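Local coordinates for putative type VI secretion protein (Escherichia coli, PDB 3U66) that probably serves as an inner-membrane-attached component of the type VI secretion system, as a DotU-family (SciP/TssL) protein, at residues 70-75 and 92-97; 34-39 and 86-91; 60-65 and 122-127. All blocks are in the same frame, centred on the assembly; numbering follows the deposited sequence.

Contact 1 (70-75 and 92-97); sequences LLDESV and PLQAHF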
loop_
_atom_site.group_PDB
_atom_site.type_symbol
_atom_site.label_atom_id
_atom_site.label_comp_id
_atom_site.label_asym_id
_atom_site.label_seq_id
_atom_site.Cartn_x
_atom_site.Cartn_y
_atom_site.Cartn_z
ATOM N N LEU A 70 1.345 -1.030 3.110
ATOM C CA LEU A 70 -0.005 -0.521 3.365
ATOM C C LEU A 70 -0.445 -0.867 4.799
ATOM O O LEU A 70 -0.810 0.031 5.570
ATOM C CB LEU A 70 -1.010 -1.025 2.285
ATOM C CG LEU A 70 -2.528 -0.844 2.505
ATOM C CD1 LEU A 70 -2.934 0.627 2.589
ATOM C CD2 LEU A 70 -3.315 -1.558 1.431
ATOM N N LEU A 71 -0.366 -2.159 5.157
ATOM C CA LEU A 71 -0.723 -2.687 6.475
ATOM C C LEU A 71 0.139 -2.114 7.611
ATOM O O LEU A 71 -0.419 -1.740 8.637
ATOM C CB LEU A 71 -0.673 -4.222 6.453
ATOM C CG LEU A 71 -1.180 -4.997 7.669
ATOM C CD1 LEU A 71 -2.539 -4.491 8.167
ATOM C CD2 LEU A 71 -1.270 -6.452 7.338
ATOM N N ASP A 72 1.476 -2.010 7.420
ATOM C CA ASP A 72 2.397 -1.426 8.409
ATOM C C ASP A 72 2.039 0.031 8.707
ATOM O O ASP A 72 1.979 0.406 9.877
ATOM C CB ASP A 72 3.861 -1.502 7.935
ATOM C CG ASP A 72 4.523 -2.864 8.025
ATOM O OD1 ASP A 72 4.151 -3.650 8.917
ATOM O OD2 ASP A 72 5.451 -3.117 7.242
ATOM N N GLU A 73 1.791 0.841 7.655
ATOM C CA GLU A 73 1.435 2.255 7.784
ATOM C C GLU A 73 0.104 2.485 8.510
ATOM O O GLU A 73 0.041 3.384 9.345
ATOM C CB GLU A 73 1.442 2.960 6.420
ATOM C CG GLU A 73 1.529 4.472 6.532
ATOM C CD GLU A 73 1.062 5.206 5.297
ATOM O OE1 GLU A 73 -0.168 5.323 5.086
ATOM O OE2 GLU A 73 1.938 5.654 4.528
ATOM N N SER A 74 -0.939 1.678 8.211
ATOM C CA SER A 74 -2.259 1.805 8.852
ATOM C C SER A 74 -2.259 1.414 10.340
ATOM O O SER A 74 -3.130 1.867 11.089
ATOM C CB SER A 74 -3.339 1.058 8.073
ATOM O OG SER A 74 -2.849 -0.123 7.461
ATOM N N VAL A 75 -1.263 0.609 10.768
ATOM C CA VAL A 75 -1.088 0.170 12.156
ATOM C C VAL A 75 -0.268 1.204 12.947
ATOM O O VAL A 75 -0.610 1.511 14.090
ATOM C CB VAL A 75 -0.484 -1.264 12.228
ATOM C CG1 VAL A 75 -0.007 -1.615 13.631
ATOM C CG2 VAL A 75 -1.489 -2.301 11.747
ATOM N N PRO A 92 8.469 -4.261 11.855
ATOM C CA PRO A 92 7.257 -4.315 11.010
ATOM C C PRO A 92 7.342 -5.385 9.918
ATOM O O PRO A 92 8.371 -6.056 9.800
ATOM C CB PRO A 92 7.161 -2.900 10.442
ATOM C CG PRO A 92 8.557 -2.398 10.430
ATOM C CD PRO A 92 9.364 -3.161 11.442
ATOM N N LEU A 93 6.255 -5.560 9.134
ATOM C CA LEU A 93 6.156 -6.568 8.072
ATOM C C LEU A 93 7.137 -6.342 6.938
ATOM O O LEU A 93 7.590 -7.307 6.330
ATOM C CB LEU A 93 4.728 -6.674 7.526
ATOM C CG LEU A 93 3.634 -7.135 8.502
ATOM C CD1 LEU A 93 2.263 -6.851 7.929
ATOM C CD2 LEU A 93 3.763 -8.626 8.837
ATOM N N GLN A 94 7.467 -5.075 6.659
ATOM C CA GLN A 94 8.426 -4.683 5.621
ATOM C C GLN A 94 9.849 -5.112 6.004
ATOM O O GLN A 94 10.679 -5.345 5.128
ATOM C CB GLN A 94 8.355 -3.167 5.348
ATOM C CG GLN A 94 8.550 -2.288 6.585
ATOM C CD GLN A 94 8.107 -0.872 6.355
ATOM O OE1 GLN A 94 8.911 0.009 6.050
ATOM N NE2 GLN A 94 6.819 -0.623 6.504
ATOM N N ALA A 95 10.121 -5.197 7.319
ATOM C CA ALA A 95 11.416 -5.606 7.859
ATOM C C ALA A 95 11.462 -7.115 7.987
ATOM O O ALA A 95 12.494 -7.713 7.686
ATOM C CB ALA A 95 11.657 -4.944 9.208
ATOM N N HIS A 96 10.332 -7.730 8.399
ATOM C CA HIS A 96 10.186 -9.169 8.595
ATOM C C HIS A 96 10.230 -9.946 7.283
ATOM O O HIS A 96 10.956 -10.932 7.181
ATOM C CB HIS A 96 8.911 -9.484 9.400
ATOM C CG HIS A 96 8.661 -10.951 9.604
ATOM N ND1 HIS A 96 9.485 -11.729 10.408
ATOM C CD2 HIS A 96 7.684 -11.738 9.094
ATOM C CE1 HIS A 96 8.993 -12.956 10.339
ATOM N NE2 HIS A 96 7.907 -13.009 9.565
ATOM N N PHE A 97 9.474 -9.490 6.277
ATOM C CA PHE A 97 9.376 -10.136 4.969
ATOM C C PHE A 97 10.317 -9.595 3.887
ATOM O O PHE A 97 10.639 -10.348 2.960
ATOM C CB PHE A 97 7.926 -10.103 4.472
ATOM C CG PHE A 97 6.980 -11.029 5.190
ATOM C CD1 PHE A 97 6.960 -12.391 4.902
ATOM C CD2 PHE A 97 6.069 -10.537 6.115
ATOM C CE1 PHE A 97 6.066 -13.245 5.546
ATOM C CE2 PHE A 97 5.171 -11.394 6.760
ATOM C CZ PHE A 97 5.174 -12.742 6.468
#
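The carboxylate of Asp72 meets the first turn of helix 93-98 with both oxygens, and three N-H groups grip it. OD1 receives the backbone N-H of Leu93 at 2.8 Å (OD1 to N), on its syn lone pair and fairly straight at 158°. OD2 takes the next amide, with Gln94 N at 2.9 Å, again through the syn lone pair but along a more bent line of 143°. The same OD2 accepts a third proton from Gln94 NE2, 2.9 Å away; this donor lies above the carboxylate plane, while OD2 falls within the plane of the amide. With Pro92 in the N-cap position, the acid thus binds the two backbone amides that follow it, an acidic side chain from one helix of an all-helical bundle meeting the N terminus of another. The positive end of that helix would probably stabilise the charged form of Asp72. Positioning comes from torsions: Asp72 CG lies beside its backbone N, whereas Gln94 CG takes the crowded place between N and the carbonyl carbon (chi1 55°), from which the extended chain runs back to the carboxylate. Gln94 OE1 accepts from Ala103 N, so both ends of the amide are bonded and its rotation is set. Alongside, Leu71 CD2 packs on Leu93 CD1 at 3.6 Å, the two chains crossing obliquely, and Trp88 touches Leu71, Asp72 and Leu93.

Contact 2 (34-39 and 86-91); sequences ALYRRA and RTWQQD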
loop_
_atom_site.group_PDB
_atom_site.type_symbol
_atom_site.label_atom_id
_atom_site.label_comp_id
_atom_site.label_asym_id
_atom_site.label_seq_id
_atom_site.Cartn_x
_atom_site.Cartn_y
_atom_site.Cartn_z
ATOM N N ALA A 34 -1.411 -10.369 18.569
ATOM C CA ALA A 34 -2.361 -11.303 17.964
ATOM C C ALA A 34 -2.678 -10.864 16.527
ATOM O O ALA A 34 -2.854 -11.716 15.649
ATOM C CB ALA A 34 -3.635 -11.356 18.792
ATOM N N LEU A 35 -2.731 -9.528 16.296
ATOM C CA LEU A 35 -2.974 -8.918 14.989
ATOM C C LEU A 35 -1.770 -9.114 14.059
ATOM O O LEU A 35 -1.968 -9.428 12.886
ATOM C CB LEU A 35 -3.323 -7.426 15.129
ATOM C CG LEU A 35 -3.837 -6.733 13.864
ATOM C CD1 LEU A 35 -5.315 -6.994 13.654
ATOM C CD2 LEU A 35 -3.554 -5.250 13.906
ATOM N N TYR A 36 -0.539 -8.946 14.583
ATOM C CA TYR A 36 0.712 -9.136 13.843
ATOM C C TYR A 36 0.829 -10.563 13.290
ATOM O O TYR A 36 1.330 -10.751 12.180
ATOM C CB TYR A 36 1.923 -8.817 14.741
ATOM C CG TYR A 36 3.229 -8.672 13.988
ATOM C CD1 TYR A 36 3.621 -7.445 13.457
ATOM C CD2 TYR A 36 4.091 -9.754 13.829
ATOM C CE1 TYR A 36 4.828 -7.302 12.774
ATOM C CE2 TYR A 36 5.299 -9.626 13.141
ATOM C CZ TYR A 36 5.662 -8.397 12.614
ATOM O OH TYR A 36 6.854 -8.270 11.935
ATOM N N ARG A 37 0.356 -11.538 14.057
ATOM C CA ARG A 37 0.387 -12.943 13.721
ATOM C C ARG A 37 -0.565 -13.221 12.591
ATOM O O ARG A 37 -0.183 -13.892 11.648
ATOM C CB ARG A 37 -0.019 -13.765 14.940
ATOM C CG ARG A 37 1.039 -13.857 16.015
ATOM C CD ARG A 37 0.609 -14.896 17.010
ATOM N NE ARG A 37 1.387 -16.130 16.912
ATOM C CZ ARG A 37 1.173 -17.091 16.010
ATOM N NH1 ARG A 37 0.243 -16.945 15.080
ATOM N NH2 ARG A 37 1.901 -18.195 16.035
ATOM N N ARG A 38 -1.807 -12.716 12.674
ATOM C CA ARG A 38 -2.842 -12.832 11.645
ATOM C C ARG A 38 -2.352 -12.151 10.377
ATOM O O ARG A 38 -2.454 -12.745 9.307
ATOM C CB ARG A 38 -4.155 -12.206 12.129
ATOM C CG ARG A 38 -5.403 -12.936 11.641
ATOM C CD ARG A 38 -6.174 -12.164 10.583
ATOM N NE ARG A 38 -6.870 -11.009 11.153
ATOM C CZ ARG A 38 -7.912 -10.402 10.594
ATOM N NH1 ARG A 38 -8.408 -10.842 9.440
ATOM N NH2 ARG A 38 -8.470 -9.353 11.181
ATOM N N ALA A 39 -1.735 -10.952 10.513
ATOM C CA ALA A 39 -1.136 -10.185 9.416
ATOM C C ALA A 39 -0.115 -11.044 8.676
ATOM O O ALA A 39 -0.218 -11.176 7.461
ATOM C CB ALA A 39 -0.466 -8.932 9.956
ATOM N N ARG A 86 3.881 -2.153 19.614
ATOM C CA ARG A 86 5.327 -1.897 19.600
ATOM C C ARG A 86 6.132 -3.125 19.129
ATOM O O ARG A 86 7.339 -3.223 19.336
ATOM C CB ARG A 86 5.817 -1.336 20.938
ATOM N N THR A 87 5.429 -4.057 18.482
ATOM C CA THR A 87 5.957 -5.279 17.868
ATOM C C THR A 87 6.304 -4.905 16.424
ATOM O O THR A 87 7.400 -5.213 15.944
ATOM C CB THR A 87 4.915 -6.417 17.953
ATOM O OG1 THR A 87 4.559 -6.624 19.319
ATOM C CG2 THR A 87 5.425 -7.743 17.350
ATOM N N TRP A 88 5.367 -4.163 15.770
ATOM C CA TRP A 88 5.515 -3.583 14.429
ATOM C C TRP A 88 6.541 -2.454 14.575
ATOM O O TRP A 88 7.536 -2.426 13.847
ATOM C CB TRP A 88 4.190 -2.992 13.888
ATOM C CG TRP A 88 2.987 -3.865 14.007
ATOM C CD1 TRP A 88 2.382 -4.268 15.161
ATOM C CD2 TRP A 88 2.156 -4.311 12.947
ATOM N NE1 TRP A 88 1.265 -4.999 14.880
ATOM C CE2 TRP A 88 1.091 -5.033 13.527
ATOM C CE3 TRP A 88 2.212 -4.189 11.555
ATOM C CZ2 TRP A 88 0.098 -5.631 12.778
ATOM C CZ3 TRP A 88 1.218 -4.790 10.814
ATOM C CH2 TRP A 88 0.185 -5.514 11.428
ATOM N N GLN A 89 6.321 -1.549 15.565
ATOM C CA GLN A 89 7.240 -0.452 15.851
ATOM C C GLN A 89 8.663 -1.029 15.927
ATOM O O GLN A 89 9.549 -0.526 15.232
ATOM C CB GLN A 89 6.830 0.294 17.137
ATOM N N GLN A 90 8.853 -2.131 16.702
ATOM C CA GLN A 90 10.132 -2.828 16.834
ATOM C C GLN A 90 10.507 -3.468 15.490
ATOM O O GLN A 90 11.529 -3.094 14.917
ATOM C CB GLN A 90 10.078 -3.886 17.957
ATOM N N ASP A 91 9.682 -4.414 14.983
ATOM C CA ASP A 91 9.918 -5.110 13.709
ATOM C C ASP A 91 8.646 -5.179 12.844
ATOM O O ASP A 91 7.802 -6.048 13.084
ATOM C CB ASP A 91 10.498 -6.524 13.937
ATOM C CG ASP A 91 11.827 -6.560 14.666
ATOM O OD1 ASP A 91 12.728 -5.760 14.310
ATOM O OD2 ASP A 91 11.989 -7.424 15.558
#
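Tyr36 leaves helix 32-52 with CG anti to its backbone N (chi1 -167°), which sends the ring across to the short, weakly bonded helical turn at 87-90. Its CB already lies beside the indole, 3.9 Å from Trp88 NE1. At CG the ring begins to receive Thr87: the methyl CG2 sits over one face, 4.2 Å from the centroid of the Tyr36 ring, a CH-pi contact, while Thr87 OG1 bonds instead to Trp85 O. CD1 is the atom that points into the indole, standing above the middle of its face and 3.5 Å from Trp88 CE2. The evidence for a T-shaped (edge-to-face) pair is direct: the planes of the two rings meet at 89° and the Tyr36 centroid is 4.8 Å from that of the five-membered ring of Trp88. CE1 and CZ then pass Asp91 O, and OH reaches it at 2.7 Å in a weak hydrogen bond; Pro92 O is a second weak partner of the same hydroxyl.

Trp88 has its CG beside the backbone N (chi1 -48°), which brings the six-membered ring up to the helix 32-52 surface. There CZ2 meets Leu35 CD2 at 3.8 Å, and CH2 meets Ala39 CB, also at 3.8 Å. An alanine in place of Trp88 would remove the face that receives the Tyr36 edge and would probably loosen Leu35 and Ala39 from the 86-91 segment. The indole is wedged between helices: besides helix 32-52 it touches Asp72, Val75 and Leu76 of helix 57-76 and Leu93 of helix 93-98, while Leu35 continues onward to Leu23 of helix 7-24.

Contact 3 (60-65 and 122-127); sequences SDIMLY and VAVLTC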
loop_
_atom_site.group_PDB
_atom_site.type_symbol
_atom_site.label_atom_id
_atom_site.label_comp_id
_atom_site.label_asym_id
_atom_site.label_seq_id
_atom_site.Cartn_x
_atom_site.Cartn_y
_atom_site.Cartn_z
ATOM N N SER A 60 4.575 -10.973 -7.798
ATOM C CA SER A 60 4.148 -11.414 -6.471
ATOM C C SER A 60 4.833 -10.572 -5.401
ATOM O O SER A 60 4.143 -10.040 -4.535
ATOM C CB SER A 60 4.467 -12.890 -6.263
ATOM O OG SER A 60 3.831 -13.709 -7.229
ATOM N N ASP A 61 6.164 -10.352 -5.542
ATOM C CA ASP A 61 6.955 -9.546 -4.620
ATOM C C ASP A 61 6.580 -8.068 -4.556
ATOM O O ASP A 61 6.561 -7.529 -3.459
ATOM C CB ASP A 61 8.460 -9.805 -4.769
ATOM C CG ASP A 61 8.912 -11.197 -4.323
ATOM O OD1 ASP A 61 8.332 -11.735 -3.335
ATOM O OD2 ASP A 61 9.853 -11.742 -4.941
ATOM N N ILE A 62 6.248 -7.424 -5.692
ATOM C CA ILE A 62 5.796 -6.022 -5.696
ATOM C C ILE A 62 4.395 -5.897 -5.055
ATOM O O ILE A 62 4.180 -5.022 -4.203
ATOM C CB ILE A 62 5.983 -5.250 -7.058
ATOM C CG1 ILE A 62 5.179 -3.930 -7.137
ATOM C CG2 ILE A 62 5.630 -6.091 -8.249
ATOM C CD1 ILE A 62 5.547 -2.843 -6.214
HETATM N N MSE A 63 3.475 -6.806 -5.417
HETATM C CA MSE A 63 2.120 -6.842 -4.844
HETATM C C MSE A 63 2.141 -7.034 -3.321
HETATM O O MSE A 63 1.452 -6.305 -2.605
HETATM C CB MSE A 63 1.291 -7.947 -5.496
HETATM C CG MSE A 63 0.683 -7.538 -6.824
HETATM SE SE MSE A 63 0.115 -9.114 -7.828
HETATM C CE MSE A 63 -1.476 -8.637 -8.260
ATOM N N LEU A 64 2.973 -7.982 -2.837
ATOM C CA LEU A 64 3.140 -8.273 -1.416
ATOM C C LEU A 64 3.858 -7.150 -0.674
ATOM O O LEU A 64 3.566 -6.926 0.505
ATOM C CB LEU A 64 3.862 -9.605 -1.218
ATOM C CG LEU A 64 3.026 -10.857 -1.491
ATOM C CD1 LEU A 64 3.913 -12.029 -1.853
ATOM C CD2 LEU A 64 2.134 -11.198 -0.302
ATOM N N TYR A 65 4.787 -6.443 -1.361
ATOM C CA TYR A 65 5.534 -5.317 -0.810
ATOM C C TYR A 65 4.571 -4.169 -0.507
ATOM O O TYR A 65 4.540 -3.686 0.626
ATOM C CB TYR A 65 6.635 -4.854 -1.785
ATOM C CG TYR A 65 7.567 -3.817 -1.197
ATOM C CD1 TYR A 65 7.321 -2.458 -1.353
ATOM C CD2 TYR A 65 8.712 -4.199 -0.498
ATOM C CE1 TYR A 65 8.163 -1.500 -0.795
ATOM C CE2 TYR A 65 9.566 -3.251 0.056
ATOM C CZ TYR A 65 9.283 -1.903 -0.086
ATOM O OH TYR A 65 10.107 -0.958 0.466
ATOM N N VAL A 122 -1.014 -5.594 -15.429
ATOM C CA VAL A 122 -2.272 -4.953 -15.043
ATOM C C VAL A 122 -2.647 -5.269 -13.573
ATOM O O VAL A 122 -3.064 -4.366 -12.842
ATOM C CB VAL A 122 -3.401 -5.217 -16.086
ATOM C CG1 VAL A 122 -3.713 -6.707 -16.235
ATOM C CG2 VAL A 122 -4.663 -4.415 -15.778
ATOM N N ALA A 123 -2.398 -6.523 -13.132
ATOM C CA ALA A 123 -2.634 -6.987 -11.761
ATOM C C ALA A 123 -1.802 -6.195 -10.735
ATOM O O ALA A 123 -2.349 -5.785 -9.708
ATOM C CB ALA A 123 -2.358 -8.479 -11.658
ATOM N N VAL A 124 -0.510 -5.930 -11.049
ATOM C CA VAL A 124 0.415 -5.150 -10.216
ATOM C C VAL A 124 -0.105 -3.711 -10.089
ATOM O O VAL A 124 -0.206 -3.217 -8.969
ATOM C CB VAL A 124 1.878 -5.228 -10.750
ATOM C CG1 VAL A 124 2.813 -4.257 -10.025
ATOM C CG2 VAL A 124 2.415 -6.653 -10.667
ATOM N N LEU A 125 -0.477 -3.069 -11.226
ATOM C CA LEU A 125 -1.026 -1.704 -11.284
ATOM C C LEU A 125 -2.312 -1.580 -10.492
ATOM O O LEU A 125 -2.572 -0.512 -9.931
ATOM C CB LEU A 125 -1.304 -1.243 -12.734
ATOM C CG LEU A 125 -0.136 -0.970 -13.689
ATOM C CD1 LEU A 125 -0.646 -0.353 -14.958
ATOM C CD2 LEU A 125 0.906 -0.059 -13.077
ATOM N N THR A 126 -3.136 -2.656 -10.479
ATOM C CA THR A 126 -4.402 -2.707 -9.747
ATOM C C THR A 126 -4.110 -2.637 -8.252
ATOM O O THR A 126 -4.680 -1.793 -7.558
ATOM C CB THR A 126 -5.222 -3.941 -10.166
ATOM O OG1 THR A 126 -5.485 -3.867 -11.572
ATOM C CG2 THR A 126 -6.532 -4.080 -9.386
ATOM N N CYS A 127 -3.186 -3.490 -7.777
ATOM C CA CYS A 127 -2.780 -3.562 -6.377
ATOM C C CYS A 127 -2.179 -2.260 -5.867
ATOM O O CYS A 127 -2.479 -1.863 -4.742
ATOM C CB CYS A 127 -1.851 -4.745 -6.155
ATOM S SG CYS A 127 -2.680 -6.346 -6.293
#
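Met63, present as selenomethionine, has CG beside its backbone N (chi1 -82°) and then bends at its third torsion (131°), so that the terminal methyl swings over to the neighbouring helix. Two helices of the bundle meet here side by side and parallel: the short axes of 60-65 and 122-127 lie 9.4 Å apart, with their directions only 8° from each other. The methyl CE of Met63 lies close to three parts of one turn: Ala123 CB at 3.5 Å, the carbonyl oxygen Ala123 O, and Cys127 SG at 3.3 Å. Cys127 SG, turned beside its own backbone N, also lies 3.6 Å from Met63 CG, so the sulfur touches the chain at CG and again at its terminal methyl. Met63 thus packs against the turn 123-127, and Ala9 and Phe13 of helix 7-24 and Leu50 of helix 32-52 also touch it. Beside it, Ile62 and Val124 cross at about a right angle. Each reaches across with the branch that stands anti to its own backbone N, and so Ile62 CG1 and Val124 CG1 meet at 3.7 Å.

How the contacts relate
From the N terminus, contact 2 opens first at 34-39 in helix 32-52. Contact 3 opens at 60-65 and contact 1 at 70-75, both on helix 57-76. Contact 2 closes at 86-91, contact 1 at 92-97 directly after it, and contact 3 last, at 122-127. Contact 1 is thus nested within the loop of contact 3, whereas contact 2 crosses both. The centres of contacts 1 and 2 are about 8 Å apart and the two touch through Asp72 OD1 and Trp88 CE3 (3.3 Å), joining helices 32-52, 57-76, 87-90 and 93-98 on one side of the chain's centre. Contact 3, centred about 16 Å from contact 1, ties the earlier part of helix 57-76 to helix 122-133.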